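Side-chain contact in alanine dehydrogenase (Archaeoglobus fulgidus, PDB 1OMO), which catalyses the reversible NAD-dependent oxidative deamination of L-alanine to pyruvate and ammonium, working as a homodimer: residues T135-Q140 and V192-S197. Sequence-based numbering, arbitrary orientation.
Sequences TQAYFQ and VTTTPS. With NAD (nicotinamide-adenine-dinucleotide), chain D.
Thr194, which buries more surface here than any other residue of the two segments, sets its two branches on different residues of helix 135-147. Its OG1 lies 3.4 Å from CG of Gln136, the two side chains crossing at about a right angle, while its CG2 faces CB of Ala137 at 4.0 Å. A chi1 of -135°, well off a staggered value, accompanies this double fit. OG1 is buried, with CB and CG of Gln136 its nearest neighbours across the contact, and has no hydrogen-bonding partner in the model. A glycine here would probably leave a gap beside Gln136 CG and Ala137 CB.

One turn further on, the contact is apolar, made mainly by the methylenes of Gln140. Val192 reaches Gln140 with CG1, which is 3.3 Å from Gln140 CG. With chi1 at -157°, CG of Gln140 points away from the backbone N, and the chain meets the valine with that methylene before it bends at chi2. Val192 also touches Phe130 of strand 127-131.

The same helix start holds the cofactor: Gln136 N donates to NAD O1N at a short 2.5 Å with an N-H...O angle of 160°, and Thr135 N makes a weak bond to O2A. From the loop, Thr195 CG2 approaches the adenine at N3A, 3.5 Å away, and CA of Pro196 comes within 3.4 Å of the ribose oxygen O3D. Pyrophosphate at the N-terminus of the helix that follows strand 127-131 is characteristic of a Rossmann-fold NAD site, consistent with a GxGxxA pattern ending at Ala137.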
loop_
_atom_site.group_PDB
_atom_site.type_symbol
_atom_site.label_atom_id
_atom_site.label_comp_id
_atom_site.label_asym_id
_atom_site.label_seq_id
_atom_site.Cartn_x
_atom_site.Cartn_y
_atom_site.Cartn_z
ATOM N N THR A 135 22.411 7.698 -11.952
ATOM C CA THR A 135 21.879 6.399 -12.284
ATOM C C THR A 135 20.848 6.342 -13.388
ATOM O O THR A 135 21.008 5.624 -14.365
ATOM C CB THR A 135 21.278 5.739 -11.038
ATOM O OG1 THR A 135 22.323 5.491 -10.091
ATOM C CG2 THR A 135 20.593 4.426 -11.403
ATOM N N GLN A 136 19.772 7.082 -13.223
ATOM C CA GLN A 136 18.718 7.076 -14.207
ATOM C C GLN A 136 19.194 7.457 -15.606
ATOM O O GLN A 136 18.667 6.914 -16.603
ATOM C CB GLN A 136 17.572 7.978 -13.766
ATOM C CG GLN A 136 16.406 7.879 -14.723
ATOM C CD GLN A 136 16.041 6.424 -15.032
ATOM O OE1 GLN A 136 15.660 6.088 -16.170
ATOM N NE2 GLN A 136 16.152 5.548 -14.011
ATOM N N ALA A 137 20.170 8.366 -15.717
ATOM C CA ALA A 137 20.624 8.744 -17.052
ATOM C C ALA A 137 21.119 7.517 -17.809
ATOM O O ALA A 137 20.819 7.368 -18.996
ATOM C CB ALA A 137 21.739 9.797 -16.995
ATOM N N TYR A 138 21.876 6.651 -17.128
ATOM C CA TYR A 138 22.377 5.442 -17.769
ATOM C C TYR A 138 21.210 4.581 -18.266
ATOM O O TYR A 138 21.226 4.116 -19.411
ATOM C CB TYR A 138 23.257 4.623 -16.816
ATOM C CG TYR A 138 24.586 5.285 -16.476
ATOM C CD1 TYR A 138 24.677 6.257 -15.465
ATOM C CD2 TYR A 138 25.764 4.952 -17.180
ATOM C CE1 TYR A 138 25.906 6.876 -15.157
ATOM C CE2 TYR A 138 26.968 5.551 -16.888
ATOM C CZ TYR A 138 27.042 6.510 -15.873
ATOM O OH TYR A 138 28.260 7.087 -15.581
ATOM N N PHE A 139 20.187 4.391 -17.435
ATOM C CA PHE A 139 19.060 3.578 -17.874
ATOM C C PHE A 139 18.315 4.203 -19.033
ATOM O O PHE A 139 17.824 3.505 -19.899
ATOM C CB PHE A 139 18.089 3.308 -16.735
ATOM C CG PHE A 139 18.617 2.335 -15.736
ATOM C CD1 PHE A 139 19.353 2.776 -14.631
ATOM C CD2 PHE A 139 18.432 0.968 -15.927
ATOM C CE1 PHE A 139 19.894 1.881 -13.743
ATOM C CE2 PHE A 139 18.968 0.053 -15.040
ATOM C CZ PHE A 139 19.708 0.505 -13.937
ATOM N N GLN A 140 18.235 5.522 -19.053
ATOM C CA GLN A 140 17.547 6.184 -20.141
ATOM C C GLN A 140 18.373 5.934 -21.427
ATOM O O GLN A 140 17.823 5.562 -22.466
ATOM C CB GLN A 140 17.449 7.664 -19.826
ATOM C CG GLN A 140 16.357 8.370 -20.526
ATOM C CD GLN A 140 14.975 8.164 -19.898
ATOM O OE1 GLN A 140 13.974 8.438 -20.544
ATOM N NE2 GLN A 140 14.919 7.700 -18.654
ATOM N N VAL A 192 17.145 14.451 -22.294
ATOM C CA VAL A 192 16.778 13.666 -21.117
ATOM C C VAL A 192 17.142 14.415 -19.815
ATOM O O VAL A 192 18.317 14.460 -19.465
ATOM C CB VAL A 192 17.573 12.342 -21.098
ATOM C CG1 VAL A 192 17.141 11.492 -19.925
ATOM C CG2 VAL A 192 17.424 11.615 -22.422
ATOM N N THR A 193 16.177 14.996 -19.099
ATOM C CA THR A 193 16.504 15.691 -17.847
ATOM C C THR A 193 16.302 14.707 -16.698
ATOM O O THR A 193 15.246 14.156 -16.515
ATOM C CB THR A 193 15.663 16.950 -17.652
ATOM O OG1 THR A 193 14.312 16.582 -17.447
ATOM C CG2 THR A 193 15.775 17.876 -18.906
ATOM N N THR A 194 17.326 14.515 -15.891
ATOM C CA THR A 194 17.275 13.500 -14.871
ATOM C C THR A 194 17.702 13.982 -13.472
ATOM O O THR A 194 18.117 13.190 -12.614
ATOM C CB THR A 194 18.159 12.355 -15.427
ATOM O OG1 THR A 194 17.524 11.094 -15.242
ATOM C CG2 THR A 194 19.472 12.365 -14.853
ATOM N N THR A 195 17.573 15.287 -13.232
ATOM C CA THR A 195 17.995 15.856 -11.956
ATOM C C THR A 195 16.876 15.956 -10.931
ATOM O O THR A 195 15.705 15.887 -11.274
ATOM C CB THR A 195 18.579 17.284 -12.137
ATOM O OG1 THR A 195 17.510 18.224 -12.275
ATOM C CG2 THR A 195 19.449 17.365 -13.397
ATOM N N PRO A 196 17.237 16.082 -9.650
ATOM C CA PRO A 196 16.230 16.206 -8.591
ATOM C C PRO A 196 16.083 17.682 -8.242
ATOM O O PRO A 196 15.629 18.028 -7.174
ATOM C CB PRO A 196 16.836 15.424 -7.431
ATOM C CG PRO A 196 18.330 15.727 -7.599
ATOM C CD PRO A 196 18.529 15.613 -9.109
ATOM N N SER A 197 16.486 18.557 -9.144
ATOM C CA SER A 197 16.388 19.990 -8.865
ATOM C C SER A 197 14.982 20.466 -8.510
ATOM O O SER A 197 13.989 19.813 -8.840
ATOM C CB SER A 197 16.873 20.782 -10.067
ATOM O OG SER A 197 16.605 22.153 -9.881
HETATM P PA NAD D . 21.316 10.379 -8.685
HETATM O O1A NAD D . 21.519 11.188 -7.458
HETATM O O2A NAD D . 22.236 9.178 -8.943
HETATM O O5B NAD D . 21.254 11.171 -10.134
HETATM C C5B NAD D . 20.973 12.630 -10.229
HETATM C C4B NAD D . 22.214 13.280 -10.894
HETATM O O4B NAD D . 21.818 14.719 -10.995
HETATM C C3B NAD D . 23.564 13.347 -10.033
HETATM O O3B NAD D . 24.699 12.760 -10.784
HETATM C C2B NAD D . 23.769 14.842 -9.689
HETATM O O2B NAD D . 25.044 15.320 -9.458
HETATM C C1B NAD D . 22.978 15.506 -10.858
HETATM N N9A NAD D . 22.445 16.798 -10.536
HETATM C C8A NAD D . 21.862 17.301 -9.390
HETATM N N7A NAD D . 21.478 18.555 -9.504
HETATM C C5A NAD D . 21.783 18.961 -10.729
HETATM C C6A NAD D . 21.584 20.236 -11.420
HETATM N N6A NAD D . 21.038 21.265 -10.826
HETATM N N1A NAD D . 22.034 20.263 -12.728
HETATM C C2A NAD D . 22.614 19.213 -13.356
HETATM N N3A NAD D . 22.832 17.966 -12.728
HETATM C C4A NAD D . 22.382 17.885 -11.420
HETATM O O3 NAD D . 19.778 9.814 -8.984
HETATM P PN NAD D . 19.060 8.830 -10.168
HETATM O O1N NAD D . 20.075 8.624 -11.262
HETATM O O2N NAD D . 18.362 7.674 -9.480
HETATM O O5D NAD D . 17.920 9.951 -10.704
HETATM C C5D NAD D . 17.276 10.657 -9.454
HETATM C C4D NAD D . 16.114 11.519 -9.825
HETATM O O4D NAD D . 15.123 10.636 -10.598
HETATM C C3D NAD D . 15.281 12.073 -8.626
HETATM O O3D NAD D . 14.571 13.278 -8.967
HETATM C C2D NAD D . 14.358 10.880 -8.361
HETATM O O2D NAD D . 13.399 11.094 -7.379
HETATM C C1D NAD D . 13.844 10.575 -9.847
HETATM N N1N NAD D . 13.355 9.202 -10.222
HETATM C C2N NAD D . 12.063 9.243 -10.905
HETATM C C3N NAD D . 11.656 7.974 -11.454
HETATM C C7N NAD D . 10.195 8.028 -12.208
HETATM O O7N NAD D . 9.537 6.953 -12.307
HETATM N N7N NAD D . 9.771 9.232 -12.709
HETATM C C4N NAD D . 12.378 6.757 -11.403
HETATM C C5N NAD D . 13.645 6.868 -10.699
HETATM C C6N NAD D . 14.119 8.061 -10.130
#